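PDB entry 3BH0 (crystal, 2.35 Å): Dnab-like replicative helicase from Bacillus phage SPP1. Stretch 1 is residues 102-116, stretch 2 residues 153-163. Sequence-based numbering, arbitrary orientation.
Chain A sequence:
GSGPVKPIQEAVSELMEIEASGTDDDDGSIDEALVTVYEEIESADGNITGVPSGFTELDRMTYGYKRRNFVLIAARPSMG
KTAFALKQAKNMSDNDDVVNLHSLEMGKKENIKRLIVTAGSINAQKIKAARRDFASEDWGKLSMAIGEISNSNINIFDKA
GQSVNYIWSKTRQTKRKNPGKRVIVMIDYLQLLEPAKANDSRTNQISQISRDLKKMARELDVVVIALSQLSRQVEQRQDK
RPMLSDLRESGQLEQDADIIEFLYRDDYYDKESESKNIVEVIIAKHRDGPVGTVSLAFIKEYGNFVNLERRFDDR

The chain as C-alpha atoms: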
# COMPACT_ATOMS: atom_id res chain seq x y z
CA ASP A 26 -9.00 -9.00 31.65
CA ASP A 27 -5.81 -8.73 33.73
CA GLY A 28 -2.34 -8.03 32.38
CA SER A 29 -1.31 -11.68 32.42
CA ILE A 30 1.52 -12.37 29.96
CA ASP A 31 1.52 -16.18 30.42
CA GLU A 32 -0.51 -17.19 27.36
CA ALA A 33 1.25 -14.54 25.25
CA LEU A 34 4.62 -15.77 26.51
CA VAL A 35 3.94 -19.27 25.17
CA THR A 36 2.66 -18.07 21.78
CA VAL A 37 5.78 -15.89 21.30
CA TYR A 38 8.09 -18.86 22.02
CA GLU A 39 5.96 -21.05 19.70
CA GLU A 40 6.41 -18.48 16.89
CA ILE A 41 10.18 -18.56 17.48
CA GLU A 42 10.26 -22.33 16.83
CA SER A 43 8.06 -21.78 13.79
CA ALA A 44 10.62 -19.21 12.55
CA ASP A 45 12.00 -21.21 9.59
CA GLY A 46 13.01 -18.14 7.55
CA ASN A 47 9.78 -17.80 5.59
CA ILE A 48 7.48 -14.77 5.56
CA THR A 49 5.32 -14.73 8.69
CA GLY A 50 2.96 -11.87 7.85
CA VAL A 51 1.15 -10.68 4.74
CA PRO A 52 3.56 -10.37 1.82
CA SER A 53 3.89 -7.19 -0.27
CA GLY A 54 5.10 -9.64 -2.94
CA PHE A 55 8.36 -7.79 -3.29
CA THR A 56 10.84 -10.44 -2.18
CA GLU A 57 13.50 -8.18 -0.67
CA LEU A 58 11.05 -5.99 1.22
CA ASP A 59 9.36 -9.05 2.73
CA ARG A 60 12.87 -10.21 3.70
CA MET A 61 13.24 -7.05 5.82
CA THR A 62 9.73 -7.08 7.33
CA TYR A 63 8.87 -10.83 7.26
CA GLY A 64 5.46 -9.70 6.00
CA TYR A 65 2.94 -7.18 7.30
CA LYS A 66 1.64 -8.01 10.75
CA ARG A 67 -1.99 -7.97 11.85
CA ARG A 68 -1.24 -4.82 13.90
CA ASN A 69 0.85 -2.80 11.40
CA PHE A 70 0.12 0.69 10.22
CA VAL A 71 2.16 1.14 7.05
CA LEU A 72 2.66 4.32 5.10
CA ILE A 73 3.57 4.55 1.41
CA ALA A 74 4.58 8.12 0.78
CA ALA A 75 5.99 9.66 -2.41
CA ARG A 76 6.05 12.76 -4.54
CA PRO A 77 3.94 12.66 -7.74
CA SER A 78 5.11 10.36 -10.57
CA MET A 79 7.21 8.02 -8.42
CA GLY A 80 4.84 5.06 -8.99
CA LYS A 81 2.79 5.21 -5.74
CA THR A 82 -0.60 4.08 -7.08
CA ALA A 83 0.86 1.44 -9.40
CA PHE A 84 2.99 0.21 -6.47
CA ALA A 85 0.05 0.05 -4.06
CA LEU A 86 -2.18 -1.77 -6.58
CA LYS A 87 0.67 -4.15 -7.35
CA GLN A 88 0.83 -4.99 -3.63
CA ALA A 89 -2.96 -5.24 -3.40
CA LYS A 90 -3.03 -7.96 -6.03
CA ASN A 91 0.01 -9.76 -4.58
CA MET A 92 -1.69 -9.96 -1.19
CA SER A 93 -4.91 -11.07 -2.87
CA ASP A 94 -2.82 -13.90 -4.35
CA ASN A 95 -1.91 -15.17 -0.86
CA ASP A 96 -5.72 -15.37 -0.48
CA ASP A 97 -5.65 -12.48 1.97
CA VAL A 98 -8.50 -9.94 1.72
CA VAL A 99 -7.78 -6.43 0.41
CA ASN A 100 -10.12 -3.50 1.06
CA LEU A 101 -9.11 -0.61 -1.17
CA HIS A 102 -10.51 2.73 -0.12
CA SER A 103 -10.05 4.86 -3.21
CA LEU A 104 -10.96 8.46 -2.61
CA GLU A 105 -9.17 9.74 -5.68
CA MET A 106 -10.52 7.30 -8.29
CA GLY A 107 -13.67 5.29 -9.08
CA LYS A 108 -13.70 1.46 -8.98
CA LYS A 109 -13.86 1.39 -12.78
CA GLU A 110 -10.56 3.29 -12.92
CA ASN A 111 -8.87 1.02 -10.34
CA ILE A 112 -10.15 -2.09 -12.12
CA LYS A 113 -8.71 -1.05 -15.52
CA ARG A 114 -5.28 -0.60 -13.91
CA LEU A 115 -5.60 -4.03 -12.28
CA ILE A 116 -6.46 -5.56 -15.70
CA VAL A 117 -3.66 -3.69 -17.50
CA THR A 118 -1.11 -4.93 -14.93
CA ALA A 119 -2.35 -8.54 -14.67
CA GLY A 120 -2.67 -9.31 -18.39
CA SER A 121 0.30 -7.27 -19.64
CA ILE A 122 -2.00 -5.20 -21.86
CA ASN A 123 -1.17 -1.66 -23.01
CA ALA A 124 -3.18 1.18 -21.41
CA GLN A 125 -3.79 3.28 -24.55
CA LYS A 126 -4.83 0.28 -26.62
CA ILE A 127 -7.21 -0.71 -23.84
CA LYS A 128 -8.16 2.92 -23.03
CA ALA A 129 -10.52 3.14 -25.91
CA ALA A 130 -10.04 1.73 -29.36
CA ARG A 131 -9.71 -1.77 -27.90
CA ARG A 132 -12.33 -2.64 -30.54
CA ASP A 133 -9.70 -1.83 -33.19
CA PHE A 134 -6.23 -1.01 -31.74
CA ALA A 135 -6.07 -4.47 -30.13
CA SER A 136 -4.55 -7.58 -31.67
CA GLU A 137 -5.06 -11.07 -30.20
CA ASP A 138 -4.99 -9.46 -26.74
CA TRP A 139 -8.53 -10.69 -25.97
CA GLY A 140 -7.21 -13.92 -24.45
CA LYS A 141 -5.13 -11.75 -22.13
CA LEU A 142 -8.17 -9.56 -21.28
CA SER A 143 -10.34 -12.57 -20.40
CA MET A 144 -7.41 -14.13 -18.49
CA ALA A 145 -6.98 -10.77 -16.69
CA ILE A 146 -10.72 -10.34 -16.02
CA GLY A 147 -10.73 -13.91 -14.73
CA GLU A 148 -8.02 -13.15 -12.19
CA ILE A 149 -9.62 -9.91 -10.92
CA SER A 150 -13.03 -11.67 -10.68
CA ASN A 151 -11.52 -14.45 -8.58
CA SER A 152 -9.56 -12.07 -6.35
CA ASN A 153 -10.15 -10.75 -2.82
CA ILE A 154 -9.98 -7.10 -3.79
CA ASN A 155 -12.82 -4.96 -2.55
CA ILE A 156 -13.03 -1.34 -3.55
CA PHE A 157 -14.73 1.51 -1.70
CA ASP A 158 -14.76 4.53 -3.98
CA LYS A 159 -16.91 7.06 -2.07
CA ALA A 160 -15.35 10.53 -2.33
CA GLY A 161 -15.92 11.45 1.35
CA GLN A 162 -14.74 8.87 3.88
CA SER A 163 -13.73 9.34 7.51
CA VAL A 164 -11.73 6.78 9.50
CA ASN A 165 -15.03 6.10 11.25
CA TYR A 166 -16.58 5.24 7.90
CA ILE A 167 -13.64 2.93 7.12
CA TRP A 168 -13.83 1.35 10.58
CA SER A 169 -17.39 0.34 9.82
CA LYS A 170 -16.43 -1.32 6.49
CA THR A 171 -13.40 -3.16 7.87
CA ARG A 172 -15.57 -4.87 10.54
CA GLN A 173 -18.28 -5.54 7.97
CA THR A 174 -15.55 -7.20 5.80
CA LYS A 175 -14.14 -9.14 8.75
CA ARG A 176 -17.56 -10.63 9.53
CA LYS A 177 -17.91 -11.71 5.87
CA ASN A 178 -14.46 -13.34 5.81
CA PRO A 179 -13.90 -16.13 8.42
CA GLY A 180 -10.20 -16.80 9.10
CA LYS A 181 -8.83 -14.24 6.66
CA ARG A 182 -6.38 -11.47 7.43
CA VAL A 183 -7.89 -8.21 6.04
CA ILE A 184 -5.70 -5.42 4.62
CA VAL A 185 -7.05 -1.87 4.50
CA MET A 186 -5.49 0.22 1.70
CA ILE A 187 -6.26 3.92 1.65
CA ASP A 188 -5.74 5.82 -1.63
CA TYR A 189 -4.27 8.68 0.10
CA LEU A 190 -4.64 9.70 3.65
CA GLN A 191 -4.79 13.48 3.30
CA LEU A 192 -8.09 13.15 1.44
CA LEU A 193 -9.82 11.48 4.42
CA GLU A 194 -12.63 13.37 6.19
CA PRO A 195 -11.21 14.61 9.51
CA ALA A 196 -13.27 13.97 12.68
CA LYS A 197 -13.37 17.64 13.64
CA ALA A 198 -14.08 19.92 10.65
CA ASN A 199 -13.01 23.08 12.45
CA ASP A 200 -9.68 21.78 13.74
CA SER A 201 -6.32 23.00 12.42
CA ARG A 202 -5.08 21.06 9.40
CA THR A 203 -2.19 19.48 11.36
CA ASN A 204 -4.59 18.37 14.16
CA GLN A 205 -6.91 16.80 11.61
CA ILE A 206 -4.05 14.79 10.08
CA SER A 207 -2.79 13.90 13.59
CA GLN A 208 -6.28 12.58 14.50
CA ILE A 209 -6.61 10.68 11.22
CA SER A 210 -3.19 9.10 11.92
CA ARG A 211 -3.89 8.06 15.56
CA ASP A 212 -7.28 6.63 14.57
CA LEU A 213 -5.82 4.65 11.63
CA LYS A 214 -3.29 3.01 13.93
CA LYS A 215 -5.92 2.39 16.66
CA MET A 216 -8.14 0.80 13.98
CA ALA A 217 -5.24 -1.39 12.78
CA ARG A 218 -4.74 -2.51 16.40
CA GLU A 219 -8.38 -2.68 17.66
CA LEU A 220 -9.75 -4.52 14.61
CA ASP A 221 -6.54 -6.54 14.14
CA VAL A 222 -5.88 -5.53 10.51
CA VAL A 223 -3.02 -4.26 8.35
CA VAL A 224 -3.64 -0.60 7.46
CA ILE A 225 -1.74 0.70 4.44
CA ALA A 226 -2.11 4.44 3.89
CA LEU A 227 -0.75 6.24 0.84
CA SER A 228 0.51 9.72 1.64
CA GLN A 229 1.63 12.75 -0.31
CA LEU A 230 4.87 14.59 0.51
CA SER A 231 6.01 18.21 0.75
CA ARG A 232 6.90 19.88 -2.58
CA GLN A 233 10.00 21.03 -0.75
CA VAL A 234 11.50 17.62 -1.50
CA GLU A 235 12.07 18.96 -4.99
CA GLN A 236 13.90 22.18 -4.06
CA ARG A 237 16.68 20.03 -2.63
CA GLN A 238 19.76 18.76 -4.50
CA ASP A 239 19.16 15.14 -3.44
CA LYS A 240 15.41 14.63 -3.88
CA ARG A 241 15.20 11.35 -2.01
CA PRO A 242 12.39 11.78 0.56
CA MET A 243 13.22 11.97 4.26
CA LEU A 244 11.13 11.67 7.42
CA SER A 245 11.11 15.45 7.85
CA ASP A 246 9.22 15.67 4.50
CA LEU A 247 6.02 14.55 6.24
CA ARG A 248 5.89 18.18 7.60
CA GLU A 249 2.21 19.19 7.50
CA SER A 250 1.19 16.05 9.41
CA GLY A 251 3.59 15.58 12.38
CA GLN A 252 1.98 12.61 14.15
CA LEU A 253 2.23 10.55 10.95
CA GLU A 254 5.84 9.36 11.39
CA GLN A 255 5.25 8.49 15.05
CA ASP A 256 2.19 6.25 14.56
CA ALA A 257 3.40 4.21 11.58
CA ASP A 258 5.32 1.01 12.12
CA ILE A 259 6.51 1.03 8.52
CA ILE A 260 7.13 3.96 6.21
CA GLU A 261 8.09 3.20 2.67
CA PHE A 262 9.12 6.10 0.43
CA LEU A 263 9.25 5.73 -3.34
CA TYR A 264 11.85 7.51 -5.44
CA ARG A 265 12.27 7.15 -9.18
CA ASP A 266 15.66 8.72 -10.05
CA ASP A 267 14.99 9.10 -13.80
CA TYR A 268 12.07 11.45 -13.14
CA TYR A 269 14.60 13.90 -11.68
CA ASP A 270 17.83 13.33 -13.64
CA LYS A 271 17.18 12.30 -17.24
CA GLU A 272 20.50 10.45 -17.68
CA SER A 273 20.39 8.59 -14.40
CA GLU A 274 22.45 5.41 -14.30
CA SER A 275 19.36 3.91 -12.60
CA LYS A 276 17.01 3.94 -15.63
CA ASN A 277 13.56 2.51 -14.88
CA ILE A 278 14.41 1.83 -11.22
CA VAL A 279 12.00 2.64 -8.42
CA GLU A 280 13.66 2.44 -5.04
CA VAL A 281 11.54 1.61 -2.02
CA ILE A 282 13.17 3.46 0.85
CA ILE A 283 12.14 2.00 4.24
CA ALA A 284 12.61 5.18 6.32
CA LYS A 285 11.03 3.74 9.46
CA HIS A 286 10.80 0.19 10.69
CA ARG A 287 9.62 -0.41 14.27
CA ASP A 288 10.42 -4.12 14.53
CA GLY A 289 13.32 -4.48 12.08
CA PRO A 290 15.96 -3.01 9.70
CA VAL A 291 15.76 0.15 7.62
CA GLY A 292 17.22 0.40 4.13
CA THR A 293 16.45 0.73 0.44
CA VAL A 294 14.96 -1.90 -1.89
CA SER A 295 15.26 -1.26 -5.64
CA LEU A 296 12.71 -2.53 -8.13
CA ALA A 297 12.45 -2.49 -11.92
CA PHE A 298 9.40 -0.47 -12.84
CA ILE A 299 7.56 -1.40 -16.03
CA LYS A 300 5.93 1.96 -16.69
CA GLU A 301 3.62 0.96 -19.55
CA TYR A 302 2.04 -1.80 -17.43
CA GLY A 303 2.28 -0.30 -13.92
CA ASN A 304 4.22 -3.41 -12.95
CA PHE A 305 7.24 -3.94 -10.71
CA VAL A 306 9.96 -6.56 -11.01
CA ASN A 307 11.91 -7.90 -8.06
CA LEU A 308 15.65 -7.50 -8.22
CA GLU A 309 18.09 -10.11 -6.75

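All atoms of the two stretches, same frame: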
# COMPACT_ATOMS: atom_id res chain seq x y z
N HIS A 102 -9.71 1.54 -0.28
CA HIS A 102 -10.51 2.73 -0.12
C HIS A 102 -9.92 3.81 -1.02
O HIS A 102 -8.89 4.42 -0.72
CB HIS A 102 -10.59 3.14 1.34
CG HIS A 102 -11.39 2.19 2.18
ND1 HIS A 102 -10.89 0.98 2.62
CD2 HIS A 102 -12.67 2.25 2.62
CE1 HIS A 102 -11.82 0.34 3.30
NE2 HIS A 102 -12.91 1.09 3.32
N SER A 103 -10.57 3.99 -2.17
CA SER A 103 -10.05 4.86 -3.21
C SER A 103 -10.86 6.14 -3.33
O SER A 103 -11.96 6.16 -3.87
CB SER A 103 -9.90 4.11 -4.53
OG SER A 103 -10.99 4.31 -5.37
N LEU A 104 -10.29 7.20 -2.80
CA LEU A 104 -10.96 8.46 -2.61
C LEU A 104 -10.69 9.36 -3.81
O LEU A 104 -11.43 10.31 -4.08
CB LEU A 104 -10.46 9.07 -1.31
CG LEU A 104 -10.96 8.32 -0.08
CD1 LEU A 104 -9.80 7.83 0.75
CD2 LEU A 104 -11.81 9.27 0.73
N GLU A 105 -9.62 9.03 -4.51
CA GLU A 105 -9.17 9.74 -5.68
C GLU A 105 -9.91 9.24 -6.94
O GLU A 105 -10.37 10.04 -7.74
CB GLU A 105 -7.65 9.54 -5.81
CG GLU A 105 -6.98 10.37 -6.86
CD GLU A 105 -6.38 11.68 -6.33
OE1 GLU A 105 -7.14 12.68 -6.14
OE2 GLU A 105 -5.13 11.71 -6.14
N MET A 106 -10.06 7.93 -7.07
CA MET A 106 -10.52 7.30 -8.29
C MET A 106 -11.77 6.47 -8.05
O MET A 106 -11.97 6.00 -6.93
CB MET A 106 -9.45 6.32 -8.81
CG MET A 106 -8.09 6.90 -9.12
SD MET A 106 -6.94 5.60 -9.66
CE MET A 106 -6.43 6.35 -11.19
N GLY A 107 -12.57 6.27 -9.10
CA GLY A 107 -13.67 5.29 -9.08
C GLY A 107 -13.19 3.85 -9.24
O GLY A 107 -12.07 3.61 -9.70
N LYS A 108 -14.04 2.89 -8.86
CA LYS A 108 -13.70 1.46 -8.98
C LYS A 108 -13.34 1.11 -10.41
O LYS A 108 -12.38 0.38 -10.64
CB LYS A 108 -14.87 0.54 -8.56
CG LYS A 108 -15.79 1.07 -7.52
CD LYS A 108 -17.00 0.15 -7.29
CE LYS A 108 -18.25 1.01 -6.97
NZ LYS A 108 -19.36 0.24 -6.31
N LYS A 109 -14.13 1.61 -11.36
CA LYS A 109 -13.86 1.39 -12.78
C LYS A 109 -12.39 1.67 -13.11
O LYS A 109 -11.72 0.85 -13.73
CB LYS A 109 -14.75 2.29 -13.65
CG LYS A 109 -16.21 1.87 -13.77
CD LYS A 109 -16.75 2.31 -15.14
CE LYS A 109 -18.20 2.70 -15.06
NZ LYS A 109 -18.36 3.99 -14.37
N GLU A 110 -11.91 2.83 -12.66
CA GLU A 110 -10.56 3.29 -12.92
C GLU A 110 -9.48 2.43 -12.27
O GLU A 110 -8.45 2.20 -12.86
CB GLU A 110 -10.43 4.73 -12.44
CG GLU A 110 -9.61 5.61 -13.33
CD GLU A 110 -9.81 7.10 -13.03
OE1 GLU A 110 -10.97 7.53 -12.83
OE2 GLU A 110 -8.80 7.83 -13.01
N ASN A 111 -9.73 1.97 -11.05
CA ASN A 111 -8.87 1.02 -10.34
C ASN A 111 -8.83 -0.31 -11.05
O ASN A 111 -7.77 -0.91 -11.19
CB ASN A 111 -9.34 0.83 -8.88
CG ASN A 111 -9.01 2.02 -7.98
OD1 ASN A 111 -7.90 2.14 -7.49
ND2 ASN A 111 -9.97 2.90 -7.78
N ILE A 112 -10.00 -0.78 -11.47
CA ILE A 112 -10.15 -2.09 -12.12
C ILE A 112 -9.41 -2.17 -13.46
O ILE A 112 -8.79 -3.19 -13.77
CB ILE A 112 -11.66 -2.49 -12.27
CG1 ILE A 112 -12.24 -2.83 -10.90
CG2 ILE A 112 -11.83 -3.70 -13.19
CD1 ILE A 112 -13.74 -2.83 -10.85
N LYS A 113 -9.46 -1.09 -14.25
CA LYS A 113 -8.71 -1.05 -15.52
C LYS A 113 -7.21 -1.16 -15.28
O LYS A 113 -6.54 -1.92 -15.97
CB LYS A 113 -9.06 0.18 -16.36
CG LYS A 113 -10.38 0.03 -17.12
CD LYS A 113 -10.75 1.31 -17.87
CE LYS A 113 -11.97 1.14 -18.79
NZ LYS A 113 -13.25 1.42 -18.09
N ARG A 114 -6.70 -0.46 -14.27
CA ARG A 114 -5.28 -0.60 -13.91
C ARG A 114 -4.93 -2.03 -13.51
O ARG A 114 -3.88 -2.56 -13.91
CB ARG A 114 -4.90 0.33 -12.77
CG ARG A 114 -4.83 1.78 -13.10
CD ARG A 114 -4.48 2.50 -11.83
NE ARG A 114 -4.25 3.91 -12.05
CZ ARG A 114 -3.07 4.52 -11.90
NH1 ARG A 114 -1.99 3.82 -11.52
NH2 ARG A 114 -2.98 5.83 -12.12
N LEU A 115 -5.78 -2.64 -12.70
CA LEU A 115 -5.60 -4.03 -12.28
C LEU A 115 -5.53 -4.99 -13.47
O LEU A 115 -4.65 -5.85 -13.52
CB LEU A 115 -6.71 -4.45 -11.31
CG LEU A 115 -6.63 -3.87 -9.89
CD1 LEU A 115 -7.87 -4.24 -9.09
CD2 LEU A 115 -5.36 -4.33 -9.17
N ILE A 116 -6.46 -4.83 -14.42
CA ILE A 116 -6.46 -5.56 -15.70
C ILE A 116 -5.17 -5.32 -16.50
O ILE A 116 -4.46 -6.26 -16.84
CB ILE A 116 -7.69 -5.19 -16.55
CG1 ILE A 116 -8.96 -5.80 -15.95
CG2 ILE A 116 -7.51 -5.66 -18.01
CD1 ILE A 116 -10.23 -5.08 -16.33
N ASN A 153 -9.58 -11.25 -4.07
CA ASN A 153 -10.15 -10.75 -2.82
C ASN A 153 -9.89 -9.25 -2.67
O ASN A 153 -9.43 -8.77 -1.63
CB ASN A 153 -9.58 -11.55 -1.65
CG ASN A 153 -9.49 -13.03 -1.95
OD1 ASN A 153 -10.51 -13.70 -2.10
ND2 ASN A 153 -8.27 -13.54 -2.08
N ILE A 154 -10.18 -8.52 -3.74
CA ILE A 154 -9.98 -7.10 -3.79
C ILE A 154 -11.36 -6.51 -3.69
O ILE A 154 -12.21 -6.76 -4.55
CB ILE A 154 -9.32 -6.66 -5.12
CG1 ILE A 154 -8.00 -7.39 -5.36
CG2 ILE A 154 -9.13 -5.12 -5.16
CD1 ILE A 154 -6.79 -6.69 -4.81
N ASN A 155 -11.61 -5.77 -2.63
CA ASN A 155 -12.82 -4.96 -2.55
C ASN A 155 -12.40 -3.54 -2.77
O ASN A 155 -11.25 -3.18 -2.45
CB ASN A 155 -13.48 -5.07 -1.17
CG ASN A 155 -14.01 -6.45 -0.89
OD1 ASN A 155 -13.37 -7.25 -0.19
ND2 ASN A 155 -15.18 -6.75 -1.45
N ILE A 156 -13.31 -2.75 -3.31
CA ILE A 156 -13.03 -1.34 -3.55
C ILE A 156 -14.15 -0.48 -2.99
O ILE A 156 -15.32 -0.73 -3.27
CB ILE A 156 -12.80 -1.03 -5.05
CG1 ILE A 156 -11.72 -1.95 -5.64
CG2 ILE A 156 -12.41 0.45 -5.22
CD1 ILE A 156 -11.47 -1.80 -7.15
N PHE A 157 -13.78 0.53 -2.21
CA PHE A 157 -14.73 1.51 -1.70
C PHE A 157 -14.37 2.89 -2.23
O PHE A 157 -13.42 3.52 -1.75
CB PHE A 157 -14.75 1.50 -0.16
CG PHE A 157 -15.25 0.20 0.44
CD1 PHE A 157 -16.55 0.11 0.93
CD2 PHE A 157 -14.41 -0.91 0.53
CE1 PHE A 157 -17.01 -1.08 1.48
CE2 PHE A 157 -14.87 -2.11 1.10
CZ PHE A 157 -16.17 -2.18 1.58
N ASP A 158 -15.14 3.36 -3.20
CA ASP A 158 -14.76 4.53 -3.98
C ASP A 158 -15.49 5.83 -3.63
O ASP A 158 -15.38 6.80 -4.36
CB ASP A 158 -14.87 4.23 -5.49
CG ASP A 158 -16.31 4.24 -6.01
OD1 ASP A 158 -17.25 4.39 -5.19
OD2 ASP A 158 -16.49 4.10 -7.25
N LYS A 159 -16.22 5.85 -2.52
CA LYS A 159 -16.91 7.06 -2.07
C LYS A 159 -15.93 8.21 -1.82
O LYS A 159 -14.90 8.04 -1.15
CB LYS A 159 -17.70 6.78 -0.80
CG LYS A 159 -18.75 7.81 -0.51
CD LYS A 159 -19.35 7.61 0.86
CE LYS A 159 -20.43 8.64 1.10
NZ LYS A 159 -20.25 9.26 2.45
N ALA A 160 -16.26 9.38 -2.38
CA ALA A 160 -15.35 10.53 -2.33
C ALA A 160 -15.03 10.96 -0.89
O ALA A 160 -13.86 11.24 -0.59
CB ALA A 160 -15.92 11.69 -3.13
N GLY A 161 -16.05 10.99 -0.03
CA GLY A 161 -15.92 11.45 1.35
C GLY A 161 -15.98 10.29 2.33
O GLY A 161 -17.03 9.68 2.51
N GLN A 162 -14.83 9.98 2.94
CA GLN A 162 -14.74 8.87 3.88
C GLN A 162 -13.90 9.30 5.07
O GLN A 162 -12.79 9.81 4.90
CB GLN A 162 -14.08 7.63 3.24
CG GLN A 162 -14.74 7.10 2.00
CD GLN A 162 -14.06 5.85 1.50
OE1 GLN A 162 -13.75 4.96 2.27
NE2 GLN A 162 -13.82 5.77 0.19
N SER A 163 -14.46 9.10 6.26
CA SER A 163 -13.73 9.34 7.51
C SER A 163 -13.06 8.02 7.90
O SER A 163 -13.32 6.98 7.27
CB SER A 163 -14.72 9.78 8.58
OG SER A 163 -15.76 8.81 8.70

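How do the two backbones meet? The strand reaching His102 runs parallel to strand 154-157, with His102 bridging Phe157 at a CA-CA distance of 4.7 Å. Ser103 N donates to Phe157 O at 2.9 Å, tying the strands together. Stretch 1 then turns into helix 108-116, which runs back at 148° to strand 154-157, its axis 9.3 Å away at closest approach.

What do His102 and Phe157 do as bridge partners? Their side chains lie on the same face of the sheet. The rings are nearly parallel, at 8°, but slid apart with centroids 4.8 Å away, so they barely overlap.

How is the start of the helix held? Lys108 N donates to Asp158 OD2 at 3.2 Å, so a carboxylate from the other stretch takes up an amide of the first helical turn, where no preceding helical carbonyl is available. Ser103 OG, which donates a hydrogen bond to Met106 O at 2.5 Å, braces the turn leading there.

What fills the space between helix and strand? Ile156 points toward the helix, its CD1 lying 3.8 Å from Asn111 CB and 4.0 Å from Ile112 CG1. Farther along, Leu115 CD1 meets Ile154 CG2 at 4.2 Å. Each of these contacts covers part of the apolar surface of both side chains, although Ile112, Ile154 and Ile156 stay partly exposed.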